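Local coordinates for protein SsfX3 (Streptomyces sp. SF2575, PDB 3SKV) that acts as a salicylyl-acyltransferase in a tetracycline biosynthetic pathway, joining a GDSL/SGNH-type hydrolase fold to a jelly-roll domain, at residues F367-S370 with S371-E374; A201-P204 with S205-W208; A319-L322 with R323-D327. The protein carries 1 engineered substitution. All coordinates share one frame; numbering follows the deposited sequence.

Interaction 1: F367-S370 with S371-E374; sequences FAES and SRRE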
ATOM      1  N   PHE A 367      12.642   1.167  -8.105  1.00 21.89           N
ATOM      2  CA  PHE A 367      12.067   0.035  -7.372  1.00 20.86           C
ATOM      3  C   PHE A 367      10.859  -0.545  -8.145  1.00 28.14           C
ATOM      4  O   PHE A 367      10.768  -1.770  -8.330  1.00 29.29           O
ATOM      5  CB  PHE A 367      11.644   0.467  -5.946  1.00 21.52           C
ATOM      6  CG  PHE A 367      11.426  -0.685  -4.985  1.00 22.54           C
ATOM      7  CD1 PHE A 367      10.284  -1.469  -5.056  1.00 24.50           C
ATOM      8  CD2 PHE A 367      12.382  -1.007  -4.029  1.00 26.63           C
ATOM      9  CE1 PHE A 367      10.106  -2.564  -4.193  1.00 26.38           C
ATOM     10  CE2 PHE A 367      12.186  -2.079  -3.143  1.00 28.66           C
ATOM     11  CZ  PHE A 367      11.058  -2.856  -3.235  1.00 25.44           C
ATOM     12  N   ALA A 368       9.975   0.345  -8.636  1.00 24.26           N
ATOM     13  CA  ALA A 368       8.764   0.020  -9.376  1.00 24.16           C
ATOM     14  C   ALA A 368       9.052  -0.713 -10.684  1.00 28.94           C
ATOM     15  O   ALA A 368       8.426  -1.747 -10.943  1.00 29.66           O
ATOM     16  CB  ALA A 368       7.946   1.285  -9.642  1.00 24.33           C
ATOM     17  N   GLU A 369       9.985  -0.184 -11.507  1.00 25.32           N
ATOM     18  CA  GLU A 369      10.375  -0.731 -12.808  0.50 25.24           C
ATOM     19  C   GLU A 369      11.086  -2.062 -12.566  1.00 31.77           C
ATOM     20  O   GLU A 369      10.820  -3.041 -13.271  1.00 31.66           O
ATOM     21  CB  GLU A 369      11.296   0.262 -13.533  0.50 26.87           C
ATOM     22  CG  GLU A 369      10.826   0.834 -14.868  0.50 41.72           C
ATOM     23  CD  GLU A 369       9.532   1.633 -14.943  0.50 65.29           C
ATOM     24  OE1 GLU A 369       8.465   0.994 -14.807  0.50 63.68           O
ATOM     25  OE2 GLU A 369       9.572   2.803 -15.396  0.50 53.27           O
ATOM     26  N   SER A 370      11.925  -2.114 -11.520  1.00 28.65           N
ATOM     27  CA  SER A 370      12.659  -3.309 -11.131  1.00 29.30           C
ATOM     28  C   SER A 370      11.726  -4.456 -10.706  1.00 32.77           C
ATOM     29  O   SER A 370      11.948  -5.607 -11.096  1.00 33.08           O
ATOM     30  CB  SER A 370      13.671  -2.975 -10.038  1.00 33.81           C
ATOM     31  OG  SER A 370      14.564  -4.060  -9.834  1.00 44.30           O
ATOM     32  N   SER A 371      10.684  -4.135  -9.919  1.00 29.50           N
ATOM     33  CA  SER A 371       9.672  -5.094  -9.465  1.00 29.61           C
ATOM     34  C   SER A 371       8.909  -5.639 -10.664  1.00 35.61           C
ATOM     35  O   SER A 371       8.706  -6.847 -10.743  1.00 38.39           O
ATOM     36  CB  SER A 371       8.688  -4.435  -8.497  1.00 31.67           C
ATOM     37  OG  SER A 371       9.348  -3.959  -7.337  1.00 36.97           O
ATOM     38  N   ARG A 372       8.513  -4.752 -11.604  1.00 29.94           N
ATOM     39  CA  ARG A 372       7.778  -5.124 -12.820  1.00 30.04           C
ATOM     40  C   ARG A 372       8.613  -6.032 -13.712  1.00 33.42           C
ATOM     41  O   ARG A 372       8.097  -7.037 -14.202  1.00 34.11           O
ATOM     42  CB  ARG A 372       7.316  -3.877 -13.594  1.00 27.93           C
ATOM     43  CG  ARG A 372       6.159  -3.160 -12.929  1.00 32.27           C
ATOM     44  CD  ARG A 372       5.789  -1.901 -13.694  1.00 36.83           C
ATOM     45  NE  ARG A 372       5.326  -2.210 -15.041  1.00 46.85           N
ATOM     46  CZ  ARG A 372       5.746  -1.581 -16.128  1.00 61.12           C
ATOM     47  NH1 ARG A 372       6.610  -0.578 -16.029  1.00 46.68           N
ATOM     48  NH2 ARG A 372       5.296  -1.940 -17.324  1.00 49.90           N
ATOM     49  N   ARG A 373       9.895  -5.696 -13.883  1.00 28.90           N
ATOM     50  CA  ARG A 373      10.848  -6.472 -14.663  1.00 30.47           C
ATOM     51  C   ARG A 373      10.993  -7.891 -14.048  1.00 33.42           C
ATOM     52  O   ARG A 373      10.883  -8.892 -14.760  1.00 31.51           O
ATOM     53  CB  ARG A 373      12.215  -5.745 -14.700  1.00 31.91           C
ATOM     54  CG  ARG A 373      13.309  -6.534 -15.447  1.00 49.95           C
ATOM     55  CD  ARG A 373      14.773  -6.106 -15.240  1.00 65.46           C
ATOM     56  NE  ARG A 373      14.942  -4.829 -14.547  1.00 83.93           N
ATOM     57  CZ  ARG A 373      15.212  -4.683 -13.258  1.00 99.40           C
ATOM     58  NH1 ARG A 373      15.320  -5.749 -12.469  1.00 77.11           N
ATOM     59  NH2 ARG A 373      15.364  -3.471 -12.742  1.00 92.00           N
ATOM     60  N   GLU A 374      11.196  -7.962 -12.726  1.00 30.02           N
ATOM     61  CA  GLU A 374      11.335  -9.249 -12.041  1.00 30.43           C
ATOM     62  C   GLU A 374      10.043 -10.090 -12.065  1.00 33.17           C
ATOM     63  O   GLU A 374      10.096 -11.283 -12.351  1.00 34.92           O
ATOM     64  CB  GLU A 374      11.927  -9.075 -10.626  1.00 30.86           C
ATOM     65  CG  GLU A 374      13.368  -8.589 -10.608  1.00 38.67           C
ATOM     66  CD  GLU A 374      14.356  -9.412 -11.419  1.00 56.55           C
ATOM     67  OE1 GLU A 374      14.305 -10.665 -11.343  1.00 42.73           O
ATOM     68  OE2 GLU A 374      15.189  -8.795 -12.124  1.00 41.79           O
TER
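F367-S370 and S371-E374 are successive turns of one alpha helix. Each residue of the first segment gives its carbonyl to the N-H four positions on. R373 N meets E369 O at 2.9 Å, and E374 N meets S370 O at 3.0 Å. F367 O carries two bonds. S371 N reaches F367 O at 2.9 Å from one face of its plane, and S371 OG donates to the same oxygen, F367 O, at 2.8 Å from the other. The first torsion of S371 (chi1 -61°) sets OG beside its own backbone N, within reach of the carbonyl one turn back. This hydroxyl therefore spends its proton on the helix itself. S371 OG also lies obliquely against the F367 ring, 3.5 Å from F367 CD1.

E369 and R372 run side by side and form a salt bridge three residues apart. OE1 of E369 stands 2.7 Å from NH1 of R372, at the edge of the guanidinium. The carboxylate plane is turned 77° from it. The N-H is poorly aimed, and the hydrogen bond is weak. NE of R372 has a second anionic partner in E216.

The R373 chain folds back so that one guanidinium face lies over CA of S370. Its NH1 makes a weak bond to S370 OG, while that hydroxyl is also bonded to V338 O. R373 NH1 also reaches E374 OE2 at 3.1 Å, nearly in the guanidinium plane and on the anti lone pair of the oxygen. E374 is thus held between two arginines, for its OE1 pairs with R337.

Helix 361-377 packs against two others. Helix 208-216 takes A368 on L211, R372 on A215 and S371 on W208. Helix 335-338 meets F367, S371 and E374 through V338.

Interaction 2: A201-P204 with S205-W208; sequences AASP and SRTW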
ATOM      1  N   ALA A 201       8.672   9.014  -1.188  1.00 29.23           N
ATOM      2  CA  ALA A 201       7.949   9.152  -2.448  1.00 29.48           C
ATOM      3  C   ALA A 201       7.600  10.641  -2.665  1.00 34.05           C
ATOM      4  O   ALA A 201       7.391  11.397  -1.696  1.00 32.01           O
ATOM      5  CB  ALA A 201       6.698   8.282  -2.450  1.00 29.08           C
ATOM      6  N   ALA A 202       7.612  11.067  -3.936  1.00 31.23           N
ATOM      7  CA  ALA A 202       7.309  12.448  -4.314  1.00 30.18           C
ATOM      8  C   ALA A 202       5.905  12.853  -3.833  1.00 33.45           C
ATOM      9  O   ALA A 202       5.725  13.952  -3.301  1.00 37.06           O
ATOM     10  CB  ALA A 202       7.437  12.607  -5.821  1.00 30.03           C
ATOM     11  N   SER A 203       4.937  11.941  -3.957  1.00 26.40           N
ATOM     12  CA  SER A 203       3.542  12.155  -3.559  1.00 25.54           C
ATOM     13  C   SER A 203       2.820  10.787  -3.498  1.00 26.02           C
ATOM     14  O   SER A 203       3.413   9.805  -3.960  1.00 24.70           O
ATOM     15  CB  SER A 203       2.868  13.117  -4.543  1.00 29.37           C
ATOM     16  OG  SER A 203       2.866  12.646  -5.882  1.00 35.27           O
ATOM     17  N   PRO A 204       1.561  10.664  -2.969  1.00 23.07           N
ATOM     18  CA  PRO A 204       0.933   9.307  -2.862  1.00 21.75           C
ATOM     19  C   PRO A 204       0.807   8.445  -4.117  1.00 23.91           C
ATOM     20  O   PRO A 204       0.823   7.216  -4.006  1.00 21.00           O
ATOM     21  CB  PRO A 204      -0.436   9.579  -2.222  1.00 23.20           C
ATOM     22  CG  PRO A 204      -0.289  10.902  -1.557  1.00 28.06           C
ATOM     23  CD  PRO A 204       0.709  11.695  -2.329  1.00 23.65           C
ATOM     24  N   SER A 205       0.628   9.071  -5.302  1.00 21.63           N
ATOM     25  CA  SER A 205       0.490   8.323  -6.552  1.00 20.54           C
ATOM     26  C   SER A 205       1.880   7.984  -7.106  1.00 24.87           C
ATOM     27  O   SER A 205       1.993   7.320  -8.140  1.00 22.72           O
ATOM     28  CB  SER A 205      -0.346   9.096  -7.571  1.00 22.20           C
ATOM     29  OG  SER A 205       0.327  10.272  -7.991  1.00 28.96           O
ATOM     30  N   ARG A 206       2.939   8.382  -6.370  1.00 22.68           N
ATOM     31  CA  ARG A 206       4.297   8.150  -6.831  1.00 22.60           C
ATOM     32  C   ARG A 206       5.147   7.255  -5.937  1.00 27.57           C
ATOM     33  O   ARG A 206       6.379   7.308  -6.012  1.00 27.63           O
ATOM     34  CB  ARG A 206       4.960   9.463  -7.262  1.00 23.10           C
ATOM     35  CG  ARG A 206       4.405   9.995  -8.602  1.00 31.75           C
ATOM     36  CD  ARG A 206       5.019  11.307  -9.034  1.00 28.94           C
ATOM     37  NE  ARG A 206       4.452  12.396  -8.231  1.00 57.38           N
ATOM     38  CZ  ARG A 206       4.919  13.644  -8.199  1.00 71.68           C
ATOM     39  NH1 ARG A 206       5.973  13.986  -8.936  1.00 62.17           N
ATOM     40  NH2 ARG A 206       4.342  14.556  -7.425  1.00 46.82           N
ATOM     41  N   THR A 207       4.491   6.373  -5.133  1.00 23.37           N
ATOM     42  CA  THR A 207       5.203   5.355  -4.351  1.00 22.49           C
ATOM     43  C   THR A 207       5.554   4.261  -5.368  1.00 27.15           C
ATOM     44  O   THR A 207       4.947   4.220  -6.448  1.00 26.70           O
ATOM     45  CB  THR A 207       4.359   4.779  -3.187  1.00 20.42           C
ATOM     46  OG1 THR A 207       3.214   4.117  -3.710  1.00 25.07           O
ATOM     47  CG2 THR A 207       3.925   5.835  -2.177  1.00 20.97           C
ATOM     48  N   TRP A 208       6.493   3.361  -5.039  1.00 23.45           N
ATOM     49  CA  TRP A 208       6.840   2.303  -5.978  1.00 22.01           C
ATOM     50  C   TRP A 208       5.593   1.473  -6.306  1.00 28.29           C
ATOM     51  O   TRP A 208       5.368   1.169  -7.477  1.00 28.22           O
ATOM     52  CB  TRP A 208       8.012   1.467  -5.470  1.00 19.64           C
ATOM     53  CG  TRP A 208       7.703   0.552  -4.324  1.00 19.93           C
ATOM     54  CD1 TRP A 208       7.863   0.811  -2.998  1.00 22.78           C
ATOM     55  CD2 TRP A 208       7.173  -0.779  -4.416  1.00 19.31           C
ATOM     56  NE1 TRP A 208       7.476  -0.282  -2.256  1.00 21.74           N
ATOM     57  CE2 TRP A 208       7.056  -1.275  -3.103  1.00 22.98           C
ATOM     58  CE3 TRP A 208       6.791  -1.601  -5.490  1.00 20.70           C
ATOM     59  CZ2 TRP A 208       6.602  -2.567  -2.832  1.00 22.62           C
ATOM     60  CZ3 TRP A 208       6.296  -2.859  -5.225  1.00 22.62           C
ATOM     61  CH2 TRP A 208       6.229  -3.346  -3.914  1.00 23.39           C
TER
HETATM   62  O   HOH W   1       8.420   8.929  -6.209  1.00 29.46           O
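S203 and R206 close a type I beta turn in the loop that leads from strand 187-192 into helix 208-216. R206 N donates to S203 O at 2.8 Å, with P204 and S205 at the corners. The R206 side chain, extended at chi2, bends at chi3 (-76°), which brings the guanidinium edge to the same serine. R206 NE and NH2 both donate to S203 OG, at 2.8 and 2.9 Å. OG lies about 15° from the guanidinium plane. CB of A202 sits over the centre of one guanidinium face of R206, 3.6 Å above it. A water bridges A202 N and R206 O. A201 CB packs on T207 CG2 at 3.7 Å. T207 is the N-cap of helix 208-216, its OG1 bonded to A210 N.

The hydroxyls of S203 and S205 both bond to D122 OD2 on strand 120-125, so the turn joins the hydrolase part to the N-terminal domain. A leucine in place of R206 takes away both donors to S203 OG and would probably leave that hydroxyl, still held by D122, freer to turn. With two N-H groups pointing at it, S203 OG is likely to turn its own proton to D122.

Interaction 3: A319-L322 with R323-D327; sequences AELL and RKHGD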
ATOM      1  N   ALA A 319       9.192 -21.986  -1.202  1.00 29.11           N
ATOM      2  CA  ALA A 319       8.755 -21.815  -2.580  1.00 29.45           C
ATOM      3  C   ALA A 319       9.040 -23.084  -3.385  1.00 34.40           C
ATOM      4  O   ALA A 319       8.149 -23.563  -4.082  1.00 34.26           O
ATOM      5  CB  ALA A 319       9.465 -20.622  -3.195  1.00 29.94           C
ATOM      6  N   GLU A 320      10.240 -23.668  -3.222  1.00 31.44           N
ATOM      7  CA  GLU A 320      10.619 -24.901  -3.895  1.00 33.76           C
ATOM      8  C   GLU A 320       9.752 -26.075  -3.395  1.00 37.80           C
ATOM      9  O   GLU A 320       9.311 -26.888  -4.202  1.00 39.87           O
ATOM     10  CB  GLU A 320      12.116 -25.210  -3.680  1.00 36.86           C
ATOM     11  CG  GLU A 320      13.085 -24.312  -4.438  1.00 54.09           C
ATOM     12  CD  GLU A 320      14.568 -24.394  -4.079  1.00 91.26           C
ATOM     13  OE1 GLU A 320      14.930 -25.128  -3.127  1.00 89.54           O
ATOM     14  OE2 GLU A 320      15.371 -23.699  -4.749  1.00 87.34           O
ATOM     15  N   LEU A 321       9.487 -26.135  -2.078  1.00 31.64           N
ATOM     16  CA  LEU A 321       8.679 -27.180  -1.455  1.00 31.36           C
ATOM     17  C   LEU A 321       7.231 -27.166  -1.967  1.00 32.80           C
ATOM     18  O   LEU A 321       6.721 -28.199  -2.376  1.00 31.23           O
ATOM     19  CB  LEU A 321       8.761 -27.072   0.076  1.00 31.51           C
ATOM     20  CG  LEU A 321       7.906 -28.059   0.875  1.00 37.90           C
ATOM     21  CD1 LEU A 321       8.596 -29.376   1.048  1.00 38.47           C
ATOM     22  CD2 LEU A 321       7.476 -27.475   2.207  1.00 39.93           C
ATOM     23  N   LEU A 322       6.598 -25.990  -1.999  1.00 30.69           N
ATOM     24  CA  LEU A 322       5.237 -25.821  -2.503  1.00 30.79           C
ATOM     25  C   LEU A 322       5.131 -26.210  -3.992  1.00 38.49           C
ATOM     26  O   LEU A 322       4.204 -26.929  -4.376  1.00 39.66           O
ATOM     27  CB  LEU A 322       4.788 -24.371  -2.280  1.00 29.33           C
ATOM     28  CG  LEU A 322       4.057 -23.997  -0.980  1.00 32.30           C
ATOM     29  CD1 LEU A 322       4.401 -24.910   0.170  1.00 33.04           C
ATOM     30  CD2 LEU A 322       4.331 -22.589  -0.622  1.00 30.15           C
ATOM     31  N   ARG A 323       6.103 -25.767  -4.802  1.00 37.00           N
ATOM     32  CA  ARG A 323       6.237 -26.051  -6.232  1.00 39.38           C
ATOM     33  C   ARG A 323       6.400 -27.562  -6.473  1.00 45.96           C
ATOM     34  O   ARG A 323       5.613 -28.125  -7.236  1.00 46.60           O
ATOM     35  CB  ARG A 323       7.437 -25.265  -6.822  1.00 42.19           C
ATOM     36  CG  ARG A 323       7.499 -25.189  -8.360  1.00 60.41           C
ATOM     37  CD  ARG A 323       8.332 -23.992  -8.829  1.00 76.04           C
ATOM     38  NE  ARG A 323       7.992 -23.535 -10.186  1.00 85.85           N
ATOM     39  CZ  ARG A 323       7.827 -22.258 -10.539  1.00 98.57           C
ATOM     40  NH1 ARG A 323       7.938 -21.291  -9.636  1.00 77.72           N
ATOM     41  NH2 ARG A 323       7.527 -21.942 -11.793  1.00 89.94           N
ATOM     42  N   LYS A 324       7.376 -28.217  -5.773  1.00 43.40           N
ATOM     43  CA  LYS A 324       7.718 -29.640  -5.872  1.00 45.02           C
ATOM     44  C   LYS A 324       6.486 -30.543  -5.633  1.00 51.15           C
ATOM     45  O   LYS A 324       6.314 -31.564  -6.302  1.00 53.53           O
ATOM     46  CB  LYS A 324       8.833 -29.968  -4.866  1.00 47.37           C
ATOM     47  CG  LYS A 324       9.345 -31.394  -4.929  1.00 63.02           C
ATOM     48  CD  LYS A 324      10.176 -31.740  -3.728  1.00 71.39           C
ATOM     49  CE  LYS A 324       9.758 -33.081  -3.204  1.00 81.96           C
ATOM     50  NZ  LYS A 324      10.437 -33.394  -1.923  1.00 96.17           N
ATOM     51  N   HIS A 325       5.628 -30.152  -4.706  1.00 45.97           N
ATOM     52  CA  HIS A 325       4.439 -30.917  -4.415  1.00 46.81           C
ATOM     53  C   HIS A 325       3.152 -30.436  -5.131  1.00 48.42           C
ATOM     54  O   HIS A 325       2.048 -30.657  -4.627  1.00 48.75           O
ATOM     55  CB  HIS A 325       4.247 -31.061  -2.921  1.00 48.77           C
ATOM     56  CG  HIS A 325       5.370 -31.738  -2.215  1.00 54.63           C
ATOM     57  ND1 HIS A 325       6.491 -31.033  -1.812  1.00 58.72           N
ATOM     58  CD2 HIS A 325       5.546 -33.048  -1.926  1.00 57.48           C
ATOM     59  CE1 HIS A 325       7.292 -31.924  -1.252  1.00 59.43           C
ATOM     60  NE2 HIS A 325       6.782 -33.155  -1.319  1.00 58.91           N
ATOM     61  N   GLY A 326       3.307 -29.809  -6.302  1.00 42.38           N
ATOM     62  CA  GLY A 326       2.185 -29.460  -7.159  1.00 40.85           C
ATOM     63  C   GLY A 326       1.719 -28.037  -7.360  1.00 41.70           C
ATOM     64  O   GLY A 326       0.860 -27.833  -8.223  1.00 42.42           O
ATOM     65  N   ASP A 327       2.207 -27.050  -6.576  1.00 34.36           N
ATOM     66  CA  ASP A 327       1.732 -25.682  -6.753  1.00 31.00           C
ATOM     67  C   ASP A 327       2.491 -24.988  -7.876  1.00 36.84           C
ATOM     68  O   ASP A 327       3.625 -24.537  -7.693  1.00 38.99           O
ATOM     69  CB  ASP A 327       1.767 -24.886  -5.448  1.00 30.19           C
ATOM     70  CG  ASP A 327       0.807 -23.704  -5.391  1.00 33.51           C
ATOM     71  OD1 ASP A 327       0.498 -23.120  -6.465  1.00 30.78           O
ATOM     72  OD2 ASP A 327       0.433 -23.308  -4.268  1.00 40.35           O
TER
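The first torsion of H325 (chi1 -59°) sets the imidazole beside its own backbone N, and chi2 of 84° turns ND1 back toward L321. H325 ND1 donates to L321 O at 2.9 Å, with the oxygen almost in the ring plane. H325 N also donates to L321 O, at 3.2 Å, from the opposite carbonyl face. L321 CG lies anti to its own N (chi1 177°), and CD1 comes within 3.7 Å of H325 CE1.

Helix 308-324 ends here in a Schellman motif. D327 N bonds to L322 O at 3.0 Å, and G326 N bonds to R323 O at the same length. G326 has positive phi, where a side chain would jam against the preceding carbonyl. The chain then turns toward strand 330-333, completing a beta-alpha-beta unit with strand 286-290. D327 fixes this exit: OD2 pairs with R278 and OD1 accepts from N329 N. L322 packs on V271 and V274 of helix 266-278.

Carbonyls at a helix C-terminus run short of N-H partners. Here G326 and D327 serve R323 O and L322 O, while the imidazole gives L321 O a second donor. The partial negative charge here would probably favour a proton on ND1.

Overall arrangement
Interactions 1 and 2 touch, with centres 15 Å apart. F367 CD1 lies 3.3 Å from W208 CD2, the two ring planes about 45° apart, and A368 CB packs on W208 O at 3.4 Å. W208 N is bonded to H364, on the same helix as interaction 1. The W208 ring also meets H190 and H197 edge-to-face and touches D193. H190 is on strand 187-192; D193 and H197 follow in the next loop, and D193 belongs to the family's GDS sequence. The pair probably lies near the active site. Interaction 3 stands apart, at the surface. Its centre is about 24 Å from that of interaction 1 and about 35 Å from that of interaction 2.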